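Local coordinates for protein EH1AB1 (Metagenome, PDB 6RB0) that probably hydrolyses carboxylic esters as a serine esterase of the alpha/beta hydrolase fold, and is captured here with a hexylphosphonate bonded to its nucleophile, at residues G172-G177 / L201-T206; L265-D270 / P296-G301. All coordinates share one frame; numbering follows the deposited sequence.

Interaction 1: residues G172-G177 / L201-T206; sequences GGDSAG and LIYPAT. With MHH (methyl hydrogen (R)-hexylphosphonate), chain E.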
loop_
_atom_site.group_PDB
_atom_site.type_symbol
_atom_site.label_atom_id
_atom_site.label_comp_id
_atom_site.label_asym_id
_atom_site.label_seq_id
_atom_site.Cartn_x
_atom_site.Cartn_y
_atom_site.Cartn_z
ATOM N N GLY A 172 0.828 -7.222 14.032
ATOM C CA GLY A 172 -0.361 -6.771 13.304
ATOM C C GLY A 172 -1.599 -7.391 13.882
ATOM O O GLY A 172 -1.480 -8.267 14.749
ATOM N N GLY A 173 -2.744 -6.919 13.422
ATOM C CA GLY A 173 -4.045 -7.463 13.819
ATOM C C GLY A 173 -5.150 -6.658 13.192
ATOM O O GLY A 173 -4.853 -5.613 12.567
ATOM N N ASP A 174 -6.373 -7.123 13.394
ATOM C CA ASP A 174 -7.620 -6.471 12.932
ATOM C C ASP A 174 -8.405 -5.965 14.144
ATOM O O ASP A 174 -8.460 -6.616 15.181
ATOM C CB ASP A 174 -8.389 -7.458 12.056
ATOM C CG ASP A 174 -8.772 -8.726 12.801
ATOM O OD1 ASP A 174 -7.863 -9.506 13.145
ATOM O OD2 ASP A 174 -9.972 -8.904 13.045
ATOM N N SER A 175 -9.009 -4.784 13.997
ATOM C CA SER A 175 -9.702 -4.070 15.076
ATOM C C SER A 175 -8.970 -3.947 16.415
ATOM O O SER A 175 -7.995 -3.201 16.488
ATOM C CB SER A 175 -11.253 -4.025 15.037
ATOM O OG SER A 175 -12.028 -5.184 15.245
ATOM N N ALA A 176 -9.486 -4.596 17.465
ATOM C CA ALA A 176 -8.809 -4.643 18.750
ATOM C C ALA A 176 -7.375 -5.145 18.539
ATOM O O ALA A 176 -6.452 -4.585 19.134
ATOM C CB ALA A 176 -9.585 -5.524 19.692
ATOM N N GLY A 177 -7.192 -6.129 17.660
ATOM C CA GLY A 177 -5.866 -6.679 17.325
ATOM C C GLY A 177 -4.966 -5.631 16.697
ATOM O O GLY A 177 -3.759 -5.676 16.952
ATOM N N LEU A 201 -1.719 -2.660 10.596
ATOM C CA LEU A 201 -2.934 -2.226 11.335
ATOM C C LEU A 201 -4.164 -2.344 10.432
ATOM O O LEU A 201 -4.358 -1.497 9.557
ATOM C CB LEU A 201 -2.734 -0.794 11.825
ATOM C CG LEU A 201 -1.376 -0.505 12.462
ATOM C CD1 LEU A 201 -1.351 0.915 13.004
ATOM C CD2 LEU A 201 -1.047 -1.510 13.565
ATOM N N ILE A 202 -4.964 -3.384 10.640
ATOM C CA ILE A 202 -6.198 -3.626 9.849
ATOM C C ILE A 202 -7.379 -3.004 10.603
ATOM O O ILE A 202 -7.707 -3.482 11.690
ATOM C CB ILE A 202 -6.370 -5.127 9.578
ATOM C CG1 ILE A 202 -5.091 -5.744 9.002
ATOM C CG2 ILE A 202 -7.569 -5.355 8.675
ATOM C CD1 ILE A 202 -4.613 -5.097 7.708
ATOM N N TYR A 203 -7.964 -1.948 10.032
ATOM C CA TYR A 203 -9.068 -1.151 10.626
ATOM C C TYR A 203 -8.958 -1.151 12.149
ATOM O O TYR A 203 -9.857 -1.602 12.863
ATOM C CB TYR A 203 -10.445 -1.599 10.123
ATOM C CG TYR A 203 -10.719 -3.061 9.880
ATOM C CD1 TYR A 203 -10.842 -3.978 10.918
ATOM C CD2 TYR A 203 -10.998 -3.501 8.599
ATOM C CE1 TYR A 203 -11.169 -5.305 10.676
ATOM C CE2 TYR A 203 -11.325 -4.821 8.338
ATOM C CZ TYR A 203 -11.411 -5.727 9.377
ATOM O OH TYR A 203 -11.736 -7.021 9.092
ATOM N N PRO A 204 -7.859 -0.587 12.690
ATOM C CA PRO A 204 -7.666 -0.534 14.135
ATOM C C PRO A 204 -8.617 0.485 14.768
ATOM O O PRO A 204 -9.025 1.411 14.085
ATOM C CB PRO A 204 -6.205 -0.083 14.272
ATOM C CG PRO A 204 -5.984 0.784 13.047
ATOM C CD PRO A 204 -6.785 0.098 11.953
ATOM N N ALA A 205 -8.972 0.257 16.033
ATOM C CA ALA A 205 -9.491 1.283 16.970
ATOM C C ALA A 205 -8.294 2.039 17.553
ATOM O O ALA A 205 -7.452 1.379 18.178
ATOM C CB ALA A 205 -10.286 0.626 18.065
ATOM N N THR A 206 -8.192 3.351 17.339
ATOM C CA THR A 206 -6.992 4.140 17.731
ATOM C C THR A 206 -7.361 5.256 18.709
ATOM O O THR A 206 -6.424 5.865 19.275
ATOM C CB THR A 206 -6.294 4.728 16.501
ATOM O OG1 THR A 206 -7.174 5.709 15.954
ATOM C CG2 THR A 206 -5.948 3.686 15.460
HETATM C C1 MHH E . -13.683 -3.759 17.023
HETATM C C2 MHH E . -13.922 -3.353 18.476
HETATM C C3 MHH E . -12.937 -2.291 18.979
HETATM C C7 MHH E . -14.517 -6.891 14.921
HETATM P P MHH E . -12.953 -5.369 16.571
HETATM O O1 MHH E . -14.294 -6.252 16.175
HETATM O O2 MHH E . -11.984 -6.005 17.539
HETATM C C4 MHH E . -12.525 -2.480 20.445
HETATM C C5 MHH E . -12.873 -1.294 21.342
HETATM C C6 MHH E . -11.710 -0.981 22.268
HETATM O O HOH W 1 -11.578 -8.830 10.849
#

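Interaction 2: residues L265-D270 / P296-G301; sequences LTAGYD and PGTIHG. With MHH (methyl hydrogen (R)-hexylphosphonate), chain E.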
loop_
_atom_site.group_PDB
_atom_site.type_symbol
_atom_site.label_atom_id
_atom_site.label_comp_id
_atom_site.label_asym_id
_atom_site.label_seq_id
_atom_site.Cartn_x
_atom_site.Cartn_y
_atom_site.Cartn_z
ATOM N N LEU A 265 -4.965 -0.067 7.021
ATOM C CA LEU A 265 -6.110 -0.357 6.132
ATOM C C LEU A 265 -7.389 0.091 6.835
ATOM O O LEU A 265 -7.570 -0.257 8.016
ATOM C CB LEU A 265 -6.143 -1.855 5.831
ATOM C CG LEU A 265 -7.247 -2.280 4.867
ATOM C CD1 LEU A 265 -6.836 -3.493 4.052
ATOM C CD2 LEU A 265 -8.544 -2.532 5.609
ATOM N N THR A 266 -8.236 0.835 6.127
ATOM C CA THR A 266 -9.603 1.191 6.578
ATOM C C THR A 266 -10.621 0.610 5.593
ATOM O O THR A 266 -10.262 0.364 4.417
ATOM C CB THR A 266 -9.751 2.704 6.772
ATOM O OG1 THR A 266 -9.424 3.360 5.547
ATOM C CG2 THR A 266 -8.878 3.244 7.886
ATOM N N ALA A 267 -11.832 0.347 6.087
ATOM C CA ALA A 267 -13.028 0.053 5.274
ATOM C C ALA A 267 -13.875 1.326 5.200
ATOM O O ALA A 267 -13.932 2.065 6.201
ATOM C CB ALA A 267 -13.785 -1.101 5.870
ATOM N N GLY A 268 -14.480 1.580 4.043
ATOM C CA GLY A 268 -15.244 2.809 3.755
ATOM C C GLY A 268 -16.402 3.023 4.714
ATOM O O GLY A 268 -16.595 4.188 5.134
ATOM N N TYR A 269 -17.137 1.952 5.050
ATOM C CA TYR A 269 -18.386 1.990 5.858
ATOM C C TYR A 269 -18.116 1.489 7.273
ATOM O O TYR A 269 -18.935 0.761 7.845
ATOM C CB TYR A 269 -19.483 1.178 5.173
ATOM C CG TYR A 269 -20.080 1.907 4.000
ATOM C CD1 TYR A 269 -21.131 2.794 4.191
ATOM C CD2 TYR A 269 -19.558 1.768 2.719
ATOM C CE1 TYR A 269 -21.685 3.488 3.128
ATOM C CE2 TYR A 269 -20.105 2.453 1.643
ATOM C CZ TYR A 269 -21.166 3.321 1.855
ATOM O OH TYR A 269 -21.707 4.026 0.822
ATOM N N ASP A 270 -16.985 1.896 7.826
ATOM C CA ASP A 270 -16.513 1.454 9.158
ATOM C C ASP A 270 -16.505 2.673 10.070
ATOM O O ASP A 270 -15.895 3.679 9.736
ATOM C CB ASP A 270 -15.140 0.795 9.029
ATOM C CG ASP A 270 -14.564 0.278 10.332
ATOM O OD1 ASP A 270 -15.179 0.510 11.397
ATOM O OD2 ASP A 270 -13.495 -0.360 10.264
ATOM N N PRO A 296 -13.238 1.202 -0.131
ATOM C CA PRO A 296 -14.575 1.781 -0.069
ATOM C C PRO A 296 -15.611 0.674 -0.307
ATOM O O PRO A 296 -15.278 -0.357 -0.898
ATOM C CB PRO A 296 -14.569 2.794 -1.224
ATOM C CG PRO A 296 -13.606 2.186 -2.222
ATOM C CD PRO A 296 -12.524 1.552 -1.372
ATOM N N GLY A 297 -16.840 0.887 0.156
ATOM C CA GLY A 297 -17.966 0.008 -0.215
ATOM C C GLY A 297 -17.960 -1.309 0.539
ATOM O O GLY A 297 -18.768 -2.188 0.182
ATOM N N THR A 298 -17.121 -1.437 1.566
ATOM C CA THR A 298 -17.102 -2.620 2.456
ATOM C C THR A 298 -17.161 -2.140 3.906
ATOM O O THR A 298 -17.007 -0.924 4.160
ATOM C CB THR A 298 -15.910 -3.541 2.158
ATOM O OG1 THR A 298 -16.165 -4.796 2.788
ATOM C CG2 THR A 298 -14.589 -2.995 2.651
ATOM N N ILE A 299 -17.325 -3.098 4.814
ATOM C CA ILE A 299 -17.662 -2.866 6.244
ATOM C C ILE A 299 -16.503 -3.345 7.107
ATOM O O ILE A 299 -15.685 -4.152 6.636
ATOM C CB ILE A 299 -18.961 -3.602 6.610
ATOM C CG1 ILE A 299 -18.915 -5.054 6.136
ATOM C CG2 ILE A 299 -20.166 -2.865 6.058
ATOM C CD1 ILE A 299 -19.850 -5.966 6.871
ATOM N N HIS A 300 -16.480 -2.885 8.351
ATOM C CA HIS A 300 -15.641 -3.467 9.421
ATOM C C HIS A 300 -15.813 -4.987 9.446
ATOM O O HIS A 300 -16.974 -5.434 9.441
ATOM C CB HIS A 300 -16.059 -2.884 10.761
ATOM C CG HIS A 300 -15.047 -3.157 11.805
ATOM N ND1 HIS A 300 -13.902 -2.408 11.895
ATOM C CD2 HIS A 300 -14.970 -4.118 12.746
ATOM C CE1 HIS A 300 -13.168 -2.866 12.881
ATOM N NE2 HIS A 300 -13.803 -3.916 13.421
ATOM N N GLY A 301 -14.712 -5.745 9.489
ATOM C CA GLY A 301 -14.732 -7.217 9.596
ATOM C C GLY A 301 -14.431 -7.912 8.279
ATOM O O GLY A 301 -14.183 -9.116 8.309
HETATM C C1 MHH E . -13.683 -3.759 17.023
HETATM C C2 MHH E . -13.922 -3.353 18.476
HETATM C C3 MHH E . -12.937 -2.291 18.979
HETATM C C7 MHH E . -14.517 -6.891 14.921
HETATM P P MHH E . -12.953 -5.369 16.571
HETATM O O1 MHH E . -14.294 -6.252 16.175
HETATM O O2 MHH E . -11.984 -6.005 17.539
HETATM C C4 MHH E . -12.525 -2.480 20.445
HETATM C C5 MHH E . -12.873 -1.294 21.342
HETATM C C6 MHH E . -11.710 -0.981 22.268
HETATM O O HOH W 2 -18.552 -1.408 9.205
#

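Interaction 1: residues G172-G177 / L201-T206
The nucleophile elbow of an alpha/beta hydrolase is seated here against the end of the neighbouring parallel strand, with G173 and D174 paired to L201 and I202. I202 N donates to G173 O (2.9 Å), and one step further S175 N donates to I202 O at 3.0 Å, a less straight bond of 143° at the hydrogen. Between them D174 CA leans on the same I202 carbonyl, a CA-H...O contact, and beyond them S175 CA does likewise with Y203 O at 3.3 Å. S175 itself has a positive phi (47°), the strained backbone expected of a nucleophile elbow, at the sharp strand-to-helix turn of a GxSxG sequence.

Y203 stands beside the turn. With CG lodged between its backbone N and carbonyl carbon (chi1 37°), the ring turns back so that CE1 comes 3.8 Å from D174 CB, while I202 CG2 lies over the centre of one ring face. Its hydroxyl, which is also hydrogen-bonded to F303 N, shares a water with D174 OD2; that carboxylate oxygen accepts from the water at 2.7 Å and is hydrogen-bonded to H113 as well, whereas D174 OD1 meets Y99 OH and G102 N only weakly.

S175 OG is covalently joined to the phosphorus of methyl hydrogen (R)-hexylphosphonate, 1.6 Å away, and H300 NE2 is hydrogen-bonded to the same oxygen. Phosphonate O2 receives A176 N at 2.9 Å in a nearly straight bond, and G103 N and G104 N bind the phosphonate too, as expected of an oxyanion hole. The adduct therefore probably mimics the tetrahedral intermediate of ester hydrolysis, with S175 as nucleophile and the amide at the helix start helping to stabilise negative charge.

Interaction 2: residues L265-D270 / P296-G301
Two loops that follow neighbouring strands, 262-267 and 290-295, meet here through a histidine-carboxylate hydrogen bond between H300 and D270 and a backbone bond between Y269 and T298. H300 ND1 donates to D270 OD2 at 2.6 Å, almost straight. The oxygen lies in the plane of the imidazole, but the donor approaches from above the carboxylate plane, 42° out of it, and the carboxylate and ring planes are 69° apart. D270 extends its carboxyl group away from its own amide nitrogen (chi1 -179°), which carries OD2 across to the ring; OD1 is held separately by L272 N in the turn leading into helix 273-285, a second bond that helps to set the rotation of the carboxylate.

On its far side H300 NE2 is hydrogen-bonded to S175 OG and lies 3.4 Å from C7 of the bound phosphonate, the methyl carbon, which sits at the ring edge. S175, H300 and D270 thus have the geometry of the Ser-His-Asp triad, with the acid and the histidine in the two loops where alpha/beta hydrolases carry them.

The rest of the contact holds these loops together. A type I turn, A267 to D270, presents Y269 N to T298 O at 3.0 Å, and A267 CB packs against T298 CG2 at 3.8 Å. G268 CA packs on P296 CA, 4.0 Å apart. The Y269 ring brings CE2 to 3.7 Å from G297 CA, which lies at its edge, while Y269 CB touches I299 CG2 more loosely. A water bridges the two loops, donating to Y269 O and accepting from H300 N at 2.7 Å.

In the fold
Following the chain, strand 169-174 enters the elbow and helix 176-190, and interaction 1 closes this beta-alpha-beta unit when strand 198-202 returns alongside. The chain then passes through helices 213-217 and 226-236 to strand 262-267, after which interaction 2 closes a second loop over helix 273-285 and strand 290-295. The two loops are in series and neither nests nor crosses. They are nevertheless joined laterally: strands 198-202 and 262-267 are neighbours in the sheet, Y203 N probably bonds to L265 O, and the Y203 ring packs against H300. Residues 172-177 and 296-301 both reach the same phosphonate in the active site.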